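Long-range contacts in 3-hydroxyacyl-CoA dehydrogenase type-2 (Mycobacterium avium, PDB 3PPI), which probably catalyses the oxidation of 3-hydroxyacyl-CoA thioesters to 3-oxoacyl-CoA, using a nicotinamide cofactor as short-chain dehydrogenases do: residues S32-G37 with G102-A107; L150-I155 with G167-T172. All blocks are in the same frame, centred on the assembly; numbering follows the deposited sequence.

Interaction 1 of 2, residues S32-G37 with G102-A107; sequences SAIVSG and GRLRYA. With MG (magnesium ion), chain F.
Leu-104 lays its forked end across the strand next to it: CD1 lies 3.6 Å from Ser-32 O, while CD2 comes 3.9 Å from Ile-34 CD1, the two side chains meeting at a slant. With CG of Leu-104 turned opposite the backbone N (chi1 177°), the fork reaches Ile-34, two positions beyond its bridge partner Ser-32. Helices 88-98 and 130-156 cover this pair, through Ile-95 and Val-151 among others. Ala-33 and Tyr-106 occupy the other face, CB to CB at 3.9 Å, with Leu-50 of helix 41-52 over Ala-33. The backbones run parallel, the short axes 28° apart, and the bonds reveal an irregularity. Ser-32 N donates to Arg-103 O at 2.8 Å. Ser-32 O takes a nearly straight bond (170°) from Arg-105 N at 3.0 Å, and a weak one from Tyr-106 N at 3.4 Å. One carbonyl facing two successive N-H groups, with the pairing stepping from Ser-32/Leu-104 to Ala-33/Tyr-106, identifies a beta bulge with Arg-105 as the extra residue. Regular pairing resumes as Ile-34 N reaches Tyr-106 O at 3.1 Å. Ser-32 OG passes close to Leu-104 N at a poor angle, but bonds instead to Ala-98 O, and Asn-99 OD1 accepts from Leu-104 N. Beyond the strand, Gly-37 O binds a magnesium ion at 2.6 Å; three waters and Gly-40 are also part of that site. Such a central parallel pair, its first strand running into a glycine-rich turn, is the hallmark of the Rossmann fold.

Interaction 2 of 2, residues L150-I155 with G167-T172; sequences LVAASI and GALVLT
No ring, amide or other flat side chain enters the meeting of Ile-155 with Gly-167 and Leu-169, so there are no aromatic faces or edges to assign; the contact is made by methyl groups and backbone. Ile-155 CG2 rests 3.9 Å from Gly-167 CA and equally near Gly-167 N, a direct approach to the main chain that is possible where the strand bears no side chain. The other branch of Ile-155 ends in CD1, 3.9 Å from Leu-169 CD2, the two side chains being inclined to one another. That same CD2 also meets Val-151 CG1 at 3.9 Å, so one leucine methyl is gripped by residues a helical turn apart. Val-151 and Leu-169 run past each other in opposite senses. Helix 150-155 lies almost antiparallel to strand 167-172, at 169°, with the short axes 9.4 Å apart, as expected in the beta-alpha-beta crossover that joins strand 103-109 through helix 130-156 to strand 167-172. The other methyl of Leu-169, CD1, makes a looser contact with Ala-152 CB at 4.5 Å. Ala-107 of the neighbouring strand touches both Val-151 and Leu-169, and Ala-152 also packs on Val-121 of a second subunit.

Overall arrangement
Interaction 1 closes before interaction 2 opens along the chain, yet their centres lie only 8 Å apart, on the same side of the chain's centre. Both reach the seven-stranded parallel sheet, in which 31-36, 103-109 and 167-172 are consecutive: interaction 1 pairs the first two, and interaction 2 packs helix 130-156 on the third. Two probable hydrogen bonds link them: Ala-107 O lies 3.0 Å from Val-170 N, and Arg-103 NH2 lies 2.7 Å from Ser-154 O. Helix 130-156 packs on both contacts, while its outer side, at Leu-150, Ala-152 and Ala-153, meets a second subunit, linking the Rossmann core with the four-chain assembly.

Interaction 1 of 2, residues S32-G37 with G102-A107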
ATOM      1  N   SER A  32      14.924   3.518  30.455  1.00 25.58           N
ATOM      2  CA  SER A  32      13.553   3.245  30.853  1.00 24.77           C
ATOM      3  C   SER A  32      12.582   3.444  29.690  1.00 23.43           C
ATOM      4  O   SER A  32      12.917   4.067  28.668  1.00 21.68           O
ATOM      5  CB  SER A  32      13.146   4.126  32.031  1.00 25.70           C
ATOM      6  OG  SER A  32      13.317   5.494  31.715  1.00 26.84           O
ATOM      7  N   ALA A  33      11.378   2.911  29.879  1.00 22.70           N
ATOM      8  CA  ALA A  33      10.342   2.883  28.862  1.00 21.74           C
ATOM      9  C   ALA A  33       8.983   3.147  29.505  1.00 22.32           C
ATOM     10  O   ALA A  33       8.780   2.863  30.694  1.00 23.54           O
ATOM     11  CB  ALA A  33      10.338   1.544  28.184  1.00 20.15           C
ATOM     12  N   ILE A  34       8.068   3.704  28.721  1.00 22.29           N
ATOM     13  CA  ILE A  34       6.659   3.859  29.116  1.00 22.49           C
ATOM     14  C   ILE A  34       5.810   3.008  28.175  1.00 21.54           C
ATOM     15  O   ILE A  34       5.981   3.066  26.952  1.00 21.37           O
ATOM     16  CB  ILE A  34       6.184   5.333  29.000  1.00 22.89           C
ATOM     17  CG1 ILE A  34       6.844   6.217  30.056  1.00 24.24           C
ATOM     18  CG2 ILE A  34       4.652   5.440  29.147  1.00 22.77           C
ATOM     19  CD1 ILE A  34       6.801   7.694  29.692  1.00 24.59           C
ATOM     20  N   VAL A  35       4.895   2.223  28.726  1.00 21.13           N
ATOM     21  CA  VAL A  35       3.943   1.492  27.897  1.00 20.12           C
ATOM     22  C   VAL A  35       2.545   1.969  28.212  1.00 20.54           C
ATOM     23  O   VAL A  35       2.066   1.770  29.341  1.00 21.09           O
ATOM     24  CB  VAL A  35       4.040  -0.034  28.118  1.00 20.43           C
ATOM     25  CG1 VAL A  35       3.038  -0.771  27.245  1.00 17.67           C
ATOM     26  CG2 VAL A  35       5.472  -0.534  27.826  1.00 18.81           C
ATOM     27  N   SER A  36       1.901   2.631  27.248  1.00 20.33           N
ATOM     28  CA  SER A  36       0.494   3.013  27.412  1.00 21.08           C
ATOM     29  C   SER A  36      -0.362   1.763  27.238  1.00 21.25           C
ATOM     30  O   SER A  36      -0.014   0.866  26.487  1.00 21.28           O
ATOM     31  CB  SER A  36       0.076   4.171  26.476  1.00 20.68           C
ATOM     32  OG  SER A  36      -0.174   3.756  25.145  1.00 21.47           O
ATOM     33  N   GLY A  37      -1.469   1.686  27.971  1.00 22.40           N
ATOM     34  CA  GLY A  37      -2.235   0.445  28.088  1.00 22.24           C
ATOM     35  C   GLY A  37      -1.472  -0.690  28.757  1.00 22.99           C
ATOM     36  O   GLY A  37      -1.763  -1.869  28.520  1.00 23.54           O
ATOM     37  N   GLY A 102      15.627   5.341  35.252  1.00 35.82           N
ATOM     38  CA  GLY A 102      16.664   5.278  34.219  1.00 35.10           C
ATOM     39  C   GLY A 102      16.446   6.462  33.302  1.00 34.28           C
ATOM     40  O   GLY A 102      15.640   7.323  33.620  1.00 34.87           O
ATOM     41  N   ARG A 103      17.157   6.530  32.176  1.00 32.89           N
ATOM     42  CA  ARG A 103      16.891   7.589  31.218  1.00 31.91           C
ATOM     43  C   ARG A 103      15.804   7.096  30.253  1.00 29.35           C
ATOM     44  O   ARG A 103      15.943   6.049  29.634  1.00 27.76           O
ATOM     45  CB  ARG A 103      18.159   8.036  30.456  1.00 32.59           C
ATOM     46  CG  ARG A 103      17.951   9.307  29.550  1.00 34.53           C
ATOM     47  CD  ARG A 103      17.027  10.320  30.269  1.00 39.20           C
ATOM     48  NE  ARG A 103      16.936  11.689  29.748  1.00 40.19           N
ATOM     49  CZ  ARG A 103      15.938  12.175  29.000  1.00 41.89           C
ATOM     50  NH1 ARG A 103      14.921  11.406  28.588  1.00 38.95           N
ATOM     51  NH2 ARG A 103      15.971  13.462  28.634  1.00 43.35           N
ATOM     52  N   LEU A 104      14.711   7.847  30.158  1.00 27.91           N
ATOM     53  CA  LEU A 104      13.624   7.491  29.256  1.00 25.92           C
ATOM     54  C   LEU A 104      14.150   7.499  27.839  1.00 24.77           C
ATOM     55  O   LEU A 104      14.599   8.538  27.352  1.00 25.22           O
ATOM     56  CB  LEU A 104      12.465   8.484  29.385  1.00 25.59           C
ATOM     57  CG  LEU A 104      11.272   8.274  28.452  1.00 23.10           C
ATOM     58  CD1 LEU A 104      10.670   6.879  28.614  1.00 20.77           C
ATOM     59  CD2 LEU A 104      10.234   9.351  28.732  1.00 20.88           C
ATOM     60  N   ARG A 105      14.107   6.345  27.180  1.00 23.51           N
ATOM     61  CA  ARG A 105      14.516   6.279  25.786  1.00 23.15           C
ATOM     62  C   ARG A 105      13.480   5.640  24.852  1.00 21.63           C
ATOM     63  O   ARG A 105      13.619   5.746  23.644  1.00 20.87           O
ATOM     64  CB  ARG A 105      15.853   5.555  25.673  1.00 23.52           C
ATOM     65  CG  ARG A 105      17.014   6.309  26.317  1.00 25.22           C
ATOM     66  CD  ARG A 105      18.356   5.619  25.980  1.00 26.98           C
ATOM     67  NE  ARG A 105      19.504   6.334  26.530  1.00 28.67           N
ATOM     68  CZ  ARG A 105      20.132   7.368  25.963  1.00 29.59           C
ATOM     69  NH1 ARG A 105      19.761   7.853  24.785  1.00 27.75           N
ATOM     70  NH2 ARG A 105      21.162   7.926  26.592  1.00 29.89           N
ATOM     71  N   TYR A 106      12.440   5.023  25.414  1.00 21.33           N
ATOM     72  CA  TYR A 106      11.512   4.195  24.658  1.00 20.47           C
ATOM     73  C   TYR A 106      10.072   4.327  25.129  1.00 20.50           C
ATOM     74  O   TYR A 106       9.816   4.491  26.310  1.00 21.37           O
ATOM     75  CB  TYR A 106      11.914   2.735  24.807  1.00 20.64           C
ATOM     76  CG  TYR A 106      13.343   2.452  24.420  1.00 19.95           C
ATOM     77  CD1 TYR A 106      13.715   2.435  23.092  1.00 19.55           C
ATOM     78  CD2 TYR A 106      14.322   2.226  25.383  1.00 21.25           C
ATOM     79  CE1 TYR A 106      15.013   2.179  22.713  1.00 21.54           C
ATOM     80  CE2 TYR A 106      15.635   1.972  25.019  1.00 22.46           C
ATOM     81  CZ  TYR A 106      15.970   1.951  23.673  1.00 22.38           C
ATOM     82  OH  TYR A 106      17.245   1.713  23.265  1.00 24.30           O
ATOM     83  N   ALA A 107       9.130   4.228  24.197  1.00 19.66           N
ATOM     84  CA  ALA A 107       7.724   4.119  24.555  1.00 19.19           C
ATOM     85  C   ALA A 107       7.038   3.170  23.583  1.00 18.54           C
ATOM     86  O   ALA A 107       7.391   3.117  22.402  1.00 18.07           O
ATOM     87  CB  ALA A 107       7.052   5.486  24.543  1.00 18.48           C
TER
HETATM   88 MG    MG F 301      -4.111  -2.743  27.924  1.00 58.64          MG
HETATM   89  O   HOH W   1      -2.846  -2.962  25.856  1.00 21.34           O
HETATM   90  O   HOH W   2      -5.169  -1.920  29.946  1.00 32.46           O
HETATM   91  O   HOH W   3      -5.280  -0.980  27.101  1.00 33.07           O

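Interaction 2 of 2, residues L150-I155 with G167-T172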
ATOM      1  N   LEU A 150       5.092  14.263  23.668  1.00 19.41           N
ATOM      2  CA  LEU A 150       5.659  14.535  24.983  1.00 20.74           C
ATOM      3  C   LEU A 150       6.841  13.605  25.292  1.00 21.10           C
ATOM      4  O   LEU A 150       7.895  14.059  25.794  1.00 21.09           O
ATOM      5  CB  LEU A 150       4.561  14.435  26.060  1.00 21.31           C
ATOM      6  CG  LEU A 150       3.448  15.485  25.928  1.00 20.01           C
ATOM      7  CD1 LEU A 150       2.217  15.177  26.814  1.00 19.01           C
ATOM      8  CD2 LEU A 150       4.005  16.884  26.258  1.00 22.46           C
ATOM      9  N   VAL A 151       6.698  12.324  24.953  1.00 20.14           N
ATOM     10  CA  VAL A 151       7.783  11.360  25.177  1.00 20.58           C
ATOM     11  C   VAL A 151       8.949  11.670  24.218  1.00 20.26           C
ATOM     12  O   VAL A 151      10.111  11.625  24.619  1.00 20.75           O
ATOM     13  CB  VAL A 151       7.302   9.894  25.018  1.00 20.32           C
ATOM     14  CG1 VAL A 151       8.494   8.926  25.021  1.00 22.42           C
ATOM     15  CG2 VAL A 151       6.304   9.530  26.127  1.00 20.34           C
ATOM     16  N   ALA A 152       8.649  12.012  22.966  1.00 19.26           N
ATOM     17  CA  ALA A 152       9.722  12.346  22.021  1.00 19.52           C
ATOM     18  C   ALA A 152      10.521  13.559  22.488  1.00 20.12           C
ATOM     19  O   ALA A 152      11.740  13.562  22.393  1.00 20.98           O
ATOM     20  CB  ALA A 152       9.194  12.572  20.609  1.00 17.88           C
ATOM     21  N   ALA A 153       9.844  14.580  23.007  1.00 20.89           N
ATOM     22  CA  ALA A 153      10.541  15.755  23.539  1.00 21.54           C
ATOM     23  C   ALA A 153      11.520  15.413  24.691  1.00 22.38           C
ATOM     24  O   ALA A 153      12.620  15.985  24.775  1.00 22.88           O
ATOM     25  CB  ALA A 153       9.532  16.825  23.973  1.00 21.25           C
ATOM     26  N   SER A 154      11.125  14.497  25.570  1.00 21.94           N
ATOM     27  CA  SER A 154      12.010  14.037  26.639  1.00 22.64           C
ATOM     28  C   SER A 154      13.215  13.259  26.095  1.00 22.26           C
ATOM     29  O   SER A 154      14.374  13.540  26.437  1.00 21.72           O
ATOM     30  CB  SER A 154      11.225  13.164  27.613  1.00 23.09           C
ATOM     31  OG  SER A 154      12.063  12.715  28.667  1.00 25.06           O
ATOM     32  N   ILE A 155      12.935  12.295  25.218  1.00 20.99           N
ATOM     33  CA  ILE A 155      13.972  11.463  24.617  1.00 21.13           C
ATOM     34  C   ILE A 155      14.945  12.319  23.798  1.00 21.80           C
ATOM     35  O   ILE A 155      16.150  12.087  23.819  1.00 22.46           O
ATOM     36  CB  ILE A 155      13.361  10.352  23.708  1.00 19.62           C
ATOM     37  CG1 ILE A 155      12.452   9.423  24.519  1.00 19.98           C
ATOM     38  CG2 ILE A 155      14.467   9.537  23.016  1.00 19.69           C
ATOM     39  CD1 ILE A 155      11.539   8.533  23.665  1.00 19.17           C
ATOM     40  N   GLY A 167      16.744   7.067  21.008  1.00 20.21           N
ATOM     41  CA  GLY A 167      15.660   6.185  21.425  1.00 19.35           C
ATOM     42  C   GLY A 167      14.740   5.770  20.293  1.00 18.22           C
ATOM     43  O   GLY A 167      15.076   5.938  19.117  1.00 17.94           O
ATOM     44  N   ALA A 168      13.576   5.239  20.656  1.00 17.24           N
ATOM     45  CA  ALA A 168      12.638   4.691  19.682  1.00 17.06           C
ATOM     46  C   ALA A 168      11.233   4.600  20.241  1.00 16.91           C
ATOM     47  O   ALA A 168      11.045   4.350  21.438  1.00 17.96           O
ATOM     48  CB  ALA A 168      13.102   3.306  19.199  1.00 16.42           C
ATOM     49  N   LEU A 169      10.259   4.807  19.359  1.00 17.10           N
ATOM     50  CA  LEU A 169       8.847   4.707  19.686  1.00 17.01           C
ATOM     51  C   LEU A 169       8.222   3.596  18.849  1.00 16.36           C
ATOM     52  O   LEU A 169       8.607   3.398  17.703  1.00 16.31           O
ATOM     53  CB  LEU A 169       8.115   6.003  19.371  1.00 16.67           C
ATOM     54  CG  LEU A 169       8.619   7.293  19.995  1.00 19.33           C
ATOM     55  CD1 LEU A 169       7.758   8.485  19.502  1.00 19.25           C
ATOM     56  CD2 LEU A 169       8.655   7.178  21.501  1.00 21.27           C
ATOM     57  N   VAL A 170       7.275   2.883  19.456  1.00 15.88           N
ATOM     58  CA  VAL A 170       6.415   1.938  18.783  1.00 15.39           C
ATOM     59  C   VAL A 170       4.989   2.398  19.031  1.00 16.27           C
ATOM     60  O   VAL A 170       4.561   2.504  20.177  1.00 16.96           O
ATOM     61  CB  VAL A 170       6.604   0.504  19.308  1.00 15.52           C
ATOM     62  CG1 VAL A 170       5.635  -0.474  18.643  1.00 13.70           C
ATOM     63  CG2 VAL A 170       8.049   0.063  19.057  1.00 15.69           C
ATOM     64  N   LEU A 171       4.279   2.703  17.948  1.00 15.63           N
ATOM     65  CA  LEU A 171       2.860   3.020  18.013  1.00 15.71           C
ATOM     66  C   LEU A 171       2.065   1.757  17.648  1.00 15.72           C
ATOM     67  O   LEU A 171       2.606   0.823  17.026  1.00 15.30           O
ATOM     68  CB  LEU A 171       2.529   4.153  17.056  1.00 14.79           C
ATOM     69  CG  LEU A 171       3.531   5.320  16.919  1.00 16.27           C
ATOM     70  CD1 LEU A 171       3.019   6.336  15.883  1.00 15.25           C
ATOM     71  CD2 LEU A 171       3.784   5.986  18.267  1.00 16.40           C
ATOM     72  N   THR A 172       0.796   1.714  18.042  1.00 15.83           N
ATOM     73  CA  THR A 172      -0.067   0.592  17.714  1.00 16.43           C
ATOM     74  C   THR A 172      -1.233   1.074  16.845  1.00 16.00           C
ATOM     75  O   THR A 172      -2.020   1.946  17.235  1.00 15.61           O
ATOM     76  CB  THR A 172      -0.592  -0.136  18.954  1.00 17.68           C
ATOM     77  OG1 THR A 172       0.488  -0.460  19.840  1.00 19.95           O
ATOM     78  CG2 THR A 172      -1.317  -1.441  18.550  1.00 16.57           C
TER